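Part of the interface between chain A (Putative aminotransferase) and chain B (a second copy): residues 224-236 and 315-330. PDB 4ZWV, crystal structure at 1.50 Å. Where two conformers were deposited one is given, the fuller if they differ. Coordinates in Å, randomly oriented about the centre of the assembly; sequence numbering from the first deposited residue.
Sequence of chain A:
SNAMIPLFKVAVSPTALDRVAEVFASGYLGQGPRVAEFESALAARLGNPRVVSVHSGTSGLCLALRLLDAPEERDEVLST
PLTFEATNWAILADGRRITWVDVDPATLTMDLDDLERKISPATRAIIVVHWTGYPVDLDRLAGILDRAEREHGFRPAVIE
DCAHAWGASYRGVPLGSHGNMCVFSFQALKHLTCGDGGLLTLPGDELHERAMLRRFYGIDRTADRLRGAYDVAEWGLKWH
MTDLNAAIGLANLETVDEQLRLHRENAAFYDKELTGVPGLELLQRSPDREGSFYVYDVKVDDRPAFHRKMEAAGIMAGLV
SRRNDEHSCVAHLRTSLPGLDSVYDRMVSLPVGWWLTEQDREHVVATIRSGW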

# COMPACT_ATOMS: atom_id res chain seq x y z
N ASP A 224 -13.47 20.24 3.37
CA ASP A 224 -14.86 19.89 3.05
C ASP A 224 -14.91 19.18 1.70
O ASP A 224 -15.13 19.80 0.66
N ARG A 225 -14.71 17.86 1.71
CA ARG A 225 -14.63 17.11 0.46
C ARG A 225 -15.99 16.99 -0.22
O ARG A 225 -16.06 16.90 -1.45
N LEU A 226 -17.06 17.03 0.56
CA LEU A 226 -18.41 17.00 0.02
C LEU A 226 -18.72 18.17 -0.91
O LEU A 226 -19.55 18.07 -1.82
N ARG A 227 -18.05 19.31 -0.68
CA ARG A 227 -18.26 20.48 -1.52
C ARG A 227 -17.09 20.71 -2.47
O ARG A 227 -16.99 21.78 -3.10
N GLY A 228 -16.20 19.73 -2.57
CA GLY A 228 -15.05 19.81 -3.46
C GLY A 228 -14.09 20.92 -3.07
O GLY A 228 -13.33 21.41 -3.90
N ALA A 229 -14.13 21.31 -1.79
CA ALA A 229 -13.37 22.47 -1.31
C ALA A 229 -11.98 22.08 -0.83
O ALA A 229 -11.61 22.27 0.34
N TYR A 230 -11.19 21.51 -1.73
CA TYR A 230 -9.83 21.14 -1.42
C TYR A 230 -9.02 21.10 -2.70
O TYR A 230 -9.57 20.93 -3.80
N ASP A 231 -7.71 21.27 -2.56
CA ASP A 231 -6.82 21.26 -3.70
C ASP A 231 -5.65 20.33 -3.44
O ASP A 231 -5.02 20.41 -2.38
N VAL A 232 -5.37 19.45 -4.38
CA VAL A 232 -4.20 18.59 -4.27
C VAL A 232 -3.02 19.28 -4.94
O VAL A 232 -2.98 19.40 -6.18
N ALA A 233 -2.09 19.77 -4.12
CA ALA A 233 -0.90 20.48 -4.62
C ALA A 233 0.17 19.53 -5.17
O ALA A 233 0.89 19.85 -6.10
N GLU A 234 0.28 18.37 -4.53
CA GLU A 234 1.19 17.30 -4.94
C GLU A 234 0.46 15.99 -4.72
O GLU A 234 -0.09 15.76 -3.65
N TRP A 235 0.44 15.13 -5.74
CA TRP A 235 -0.29 13.87 -5.62
C TRP A 235 0.38 12.91 -4.63
O TRP A 235 1.55 13.04 -4.29
N GLY A 236 -0.41 11.95 -4.15
CA GLY A 236 0.10 10.85 -3.35
C GLY A 236 -0.76 9.64 -3.62
O GLY A 236 -1.71 9.70 -4.39
N ILE B 315 -29.84 15.79 5.84
CA ILE B 315 -29.51 14.88 4.77
C ILE B 315 -28.15 15.25 4.20
O ILE B 315 -27.96 16.38 3.73
N MSE B 316 -27.21 14.32 4.26
CA MSE B 316 -25.89 14.55 3.68
C MSE B 316 -25.95 14.36 2.17
O MSE B 316 -26.29 13.29 1.69
N ALA B 317 -25.59 15.41 1.43
CA ALA B 317 -25.68 15.39 -0.03
C ALA B 317 -24.55 16.22 -0.62
O ALA B 317 -24.24 17.29 -0.11
N GLY B 318 -23.93 15.72 -1.68
CA GLY B 318 -22.89 16.49 -2.32
C GLY B 318 -22.04 15.70 -3.30
O GLY B 318 -22.54 14.82 -4.00
N LEU B 319 -20.75 16.03 -3.35
CA LEU B 319 -19.82 15.39 -4.26
C LEU B 319 -19.06 14.27 -3.58
O LEU B 319 -18.77 14.33 -2.38
N VAL B 320 -18.74 13.23 -4.35
CA VAL B 320 -17.83 12.20 -3.90
C VAL B 320 -16.40 12.76 -3.89
O VAL B 320 -15.64 12.55 -2.94
N SER B 321 -16.05 13.48 -4.96
CA SER B 321 -14.74 14.13 -5.07
C SER B 321 -14.82 15.41 -5.91
O SER B 321 -15.76 15.59 -6.68
N ARG B 322 -13.81 16.26 -5.77
CA ARG B 322 -13.63 17.36 -6.71
C ARG B 322 -13.19 16.78 -8.06
O ARG B 322 -12.41 15.84 -8.09
N ARG B 323 -13.69 17.34 -9.16
CA ARG B 323 -13.19 16.92 -10.47
C ARG B 323 -11.66 17.02 -10.50
O ARG B 323 -11.08 18.06 -10.16
N ASN B 324 -10.99 15.93 -10.87
CA ASN B 324 -9.57 15.82 -10.58
C ASN B 324 -8.73 16.76 -11.45
O ASN B 324 -7.59 17.09 -11.09
N ASP B 325 -9.28 17.19 -12.59
CA ASP B 325 -8.53 18.04 -13.50
C ASP B 325 -8.34 19.46 -12.98
O ASP B 325 -7.57 20.23 -13.55
N GLU B 326 -9.04 19.80 -11.90
CA GLU B 326 -8.91 21.12 -11.28
C GLU B 326 -7.79 21.21 -10.25
O GLU B 326 -7.45 22.31 -9.81
N HIS B 327 -7.20 20.08 -9.87
CA HIS B 327 -6.15 20.12 -8.85
C HIS B 327 -4.88 20.76 -9.39
O HIS B 327 -4.51 20.55 -10.54
N SER B 328 -4.21 21.54 -8.54
CA SER B 328 -3.07 22.31 -9.02
C SER B 328 -1.92 21.39 -9.43
O SER B 328 -1.12 21.76 -10.30
N CYS B 329 -1.85 20.19 -8.86
CA CYS B 329 -0.78 19.26 -9.24
C CYS B 329 -0.88 18.81 -10.71
O CYS B 329 0.08 18.27 -11.26
N VAL B 330 -2.03 19.01 -11.34
CA VAL B 330 -2.17 18.62 -12.74
C VAL B 330 -2.59 19.80 -13.62
O VAL B 330 -3.17 19.62 -14.68

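The chain A stretch has no regular helix or strand; chain B is mostly loop with short 3-10 segments at 324-326 and 328-329; together they bury 864 Å², and shape is settled residue by residue. The first hollow is made by glycine. At B:Gly318 an ideal CB would sit 2.5 Å from A:Leu226 CG, so the bare backbone leaves room for A:Leu226. That leucine (t, p) leaves its backbone sideways and turns its end inward, CD1 lying 3.7 Å from B:Gly318 CA and CD2 3.8 Å from CG of the selenomethionine B:Met316. Its own carbonyl pins the register, B:Leu319 N donating to A:Leu226 O at 2.8 Å. A:Arg227 (m, m, t) starts away but bends so that its end comes nearer, and NH1 donates to B:Ala317 O at 2.8 Å; water 2 links its NH2 to the same carbonyl.

A second glycine repeats the rule from the other chain. A CB on A:Gly228 would come within 3.2 Å of B:Leu319 CD1, and the residue's positive phi favours glycine anyway. Past this flat spot B:Arg322 points toward chain A, extended (t, t, t), and its NH1 reaches A:Tyr230 O at 2.8 Å. A salt bridge from B:Arg322 NE to B:Glu326 OE1, 2.9 Å, braces the arm within its own chain. A:Tyr230 (p) fills the space beside it: its OH accepts from B:Arg322 N at 3.0 Å, while water 1 joins A:Arg225 NE, that OH (weakly) and B:Val320 O.

Next, B:His327 (m) presents one ring face to A:Val232 (t), whose CG2 lies 3.6 Å from the ring centroid. A:Asp231 (t) grips B:Ser328 twice, OD1 taking N at 2.8 Å and OD2 taking OG at 2.7 Å. Finally B:Cys329 (p) points in, its SG 3.8 Å from A:Val232 CG1 and 4.3 Å from A:Trp235 CB.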

# COMPACT_ATOMS: atom_id res chain seq x y z
CB ASP A 224 -15.72 21.16 3.03
CG ASP A 224 -17.22 20.86 2.98
OD1 ASP A 224 -17.60 19.69 2.80
OD2 ASP A 224 -18.01 21.81 3.13
CB ARG A 225 -14.02 15.73 0.72
CG ARG A 225 -12.54 15.82 1.11
CD ARG A 225 -12.00 14.53 1.70
NE ARG A 225 -12.01 13.42 0.75
CZ ARG A 225 -11.74 12.16 1.09
NH1 ARG A 225 -11.77 11.21 0.17
NH2 ARG A 225 -11.45 11.86 2.35
CB LEU A 226 -19.43 16.98 1.17
CG LEU A 226 -20.86 16.56 0.87
CD1 LEU A 226 -20.91 15.10 0.47
CD2 LEU A 226 -21.75 16.83 2.08
CB ARG A 227 -18.50 21.72 -0.66
CG ARG A 227 -19.75 21.65 0.21
CD ARG A 227 -21.03 21.84 -0.59
NE ARG A 227 -22.19 21.65 0.27
CZ ARG A 227 -22.97 20.57 0.27
NH1 ARG A 227 -22.74 19.58 -0.59
NH2 ARG A 227 -23.98 20.49 1.11
CB ALA A 229 -14.15 23.17 -0.20
CB TYR A 230 -9.77 19.80 -0.68
CG TYR A 230 -10.27 18.65 -1.52
CD1 TYR A 230 -11.64 18.41 -1.67
CD2 TYR A 230 -9.38 17.81 -2.19
CE1 TYR A 230 -12.11 17.37 -2.46
CE2 TYR A 230 -9.84 16.76 -2.97
CZ TYR A 230 -11.19 16.55 -3.11
OH TYR A 230 -11.64 15.52 -3.89
CB ASP A 231 -6.30 22.66 -4.03
CG ASP A 231 -5.24 22.63 -5.11
OD1 ASP A 231 -5.60 22.37 -6.28
OD2 ASP A 231 -4.04 22.86 -4.81
CB VAL A 232 -4.44 17.21 -4.92
CG1 VAL A 232 -3.16 16.38 -4.87
CG2 VAL A 232 -5.58 16.47 -4.23
CB ALA A 233 -0.32 21.35 -3.52
CB GLU A 234 2.49 17.30 -4.11
CG GLU A 234 3.29 18.59 -4.11
CD GLU A 234 4.57 18.43 -3.28
OE1 GLU A 234 4.48 18.36 -2.03
OE2 GLU A 234 5.65 18.36 -3.90
CB TRP A 235 -0.45 13.21 -7.00
CG TRP A 235 0.84 12.81 -7.65
CD1 TRP A 235 1.54 13.51 -8.59
CD2 TRP A 235 1.60 11.61 -7.40
NE1 TRP A 235 2.69 12.83 -8.94
CE2 TRP A 235 2.74 11.66 -8.23
CE3 TRP A 235 1.41 10.49 -6.57
CZ2 TRP A 235 3.71 10.65 -8.23
CZ3 TRP A 235 2.38 9.49 -6.57
CH2 TRP A 235 3.51 9.58 -7.40
CB ILE B 315 -30.55 14.91 3.64
CG1 ILE B 315 -31.93 14.47 4.17
CG2 ILE B 315 -30.11 14.01 2.49
CD1 ILE B 315 -33.10 14.91 3.28
CB MSE B 316 -24.85 13.62 4.29
CG MSE B 316 -23.44 13.90 3.83
SE MSE B 316 -22.19 12.70 4.69
CE MSE B 316 -22.53 13.20 6.53
CB ALA B 317 -27.03 15.92 -0.49
CB LEU B 319 -18.81 16.40 -4.80
CG LEU B 319 -19.36 17.55 -5.63
CD1 LEU B 319 -18.26 18.58 -5.86
CD2 LEU B 319 -19.88 17.02 -6.95
CB VAL B 320 -17.93 10.94 -4.79
CG1 VAL B 320 -16.91 9.90 -4.37
CG2 VAL B 320 -19.34 10.36 -4.73
CB SER B 321 -13.71 13.20 -5.73
OG SER B 321 -13.26 12.21 -4.83
CB ARG B 322 -12.57 18.35 -6.19
CG ARG B 322 -12.38 19.55 -7.09
CD ARG B 322 -11.30 20.48 -6.57
NE ARG B 322 -11.27 21.71 -7.36
CZ ARG B 322 -10.57 22.79 -7.04
NH1 ARG B 322 -9.83 22.79 -5.93
NH2 ARG B 322 -10.61 23.86 -7.82
CB ARG B 323 -13.84 17.75 -11.60
CG ARG B 323 -13.67 19.27 -11.47
CD ARG B 323 -14.45 20.00 -12.57
NE ARG B 323 -13.83 19.85 -13.89
CZ ARG B 323 -14.34 20.37 -15.01
NH1 ARG B 323 -15.47 21.06 -14.95
NH2 ARG B 323 -13.72 20.19 -16.17
CB ASN B 324 -9.05 14.40 -10.79
CG ASN B 324 -9.67 13.35 -9.86
OD1 ASN B 324 -9.31 12.19 -9.98
ND2 ASN B 324 -10.59 13.73 -8.97
CB ASP B 325 -9.18 18.07 -14.90
CG ASP B 325 -10.62 18.60 -14.89
OD1 ASP B 325 -11.37 18.36 -13.92
OD2 ASP B 325 -11.00 19.26 -15.89
CB GLU B 326 -10.23 21.54 -10.64
CG GLU B 326 -11.27 22.02 -11.65
CD GLU B 326 -12.53 22.56 -11.00
OE1 GLU B 326 -12.65 22.50 -9.76
OE2 GLU B 326 -13.42 23.04 -11.73
CB HIS B 327 -5.84 18.71 -8.34
CG HIS B 327 -6.93 18.15 -7.49
ND1 HIS B 327 -7.47 18.84 -6.44
CD2 HIS B 327 -7.60 16.97 -7.56
CE1 HIS B 327 -8.42 18.10 -5.87
NE2 HIS B 327 -8.50 16.96 -6.53
CB SER B 328 -2.62 23.33 -7.98
OG SER B 328 -2.17 22.72 -6.78
CB CYS B 329 -0.77 18.03 -8.32
SG CYS B 329 -2.16 16.89 -8.50
CB VAL B 330 -3.17 17.42 -12.91
CG1 VAL B 330 -2.50 16.11 -12.47
CG2 VAL B 330 -4.49 17.65 -12.16
O HOH W 1 -13.73 13.90 -1.91
O HOH W 2 -26.21 19.43 1.13
O HOH W 3 -6.86 24.23 -7.82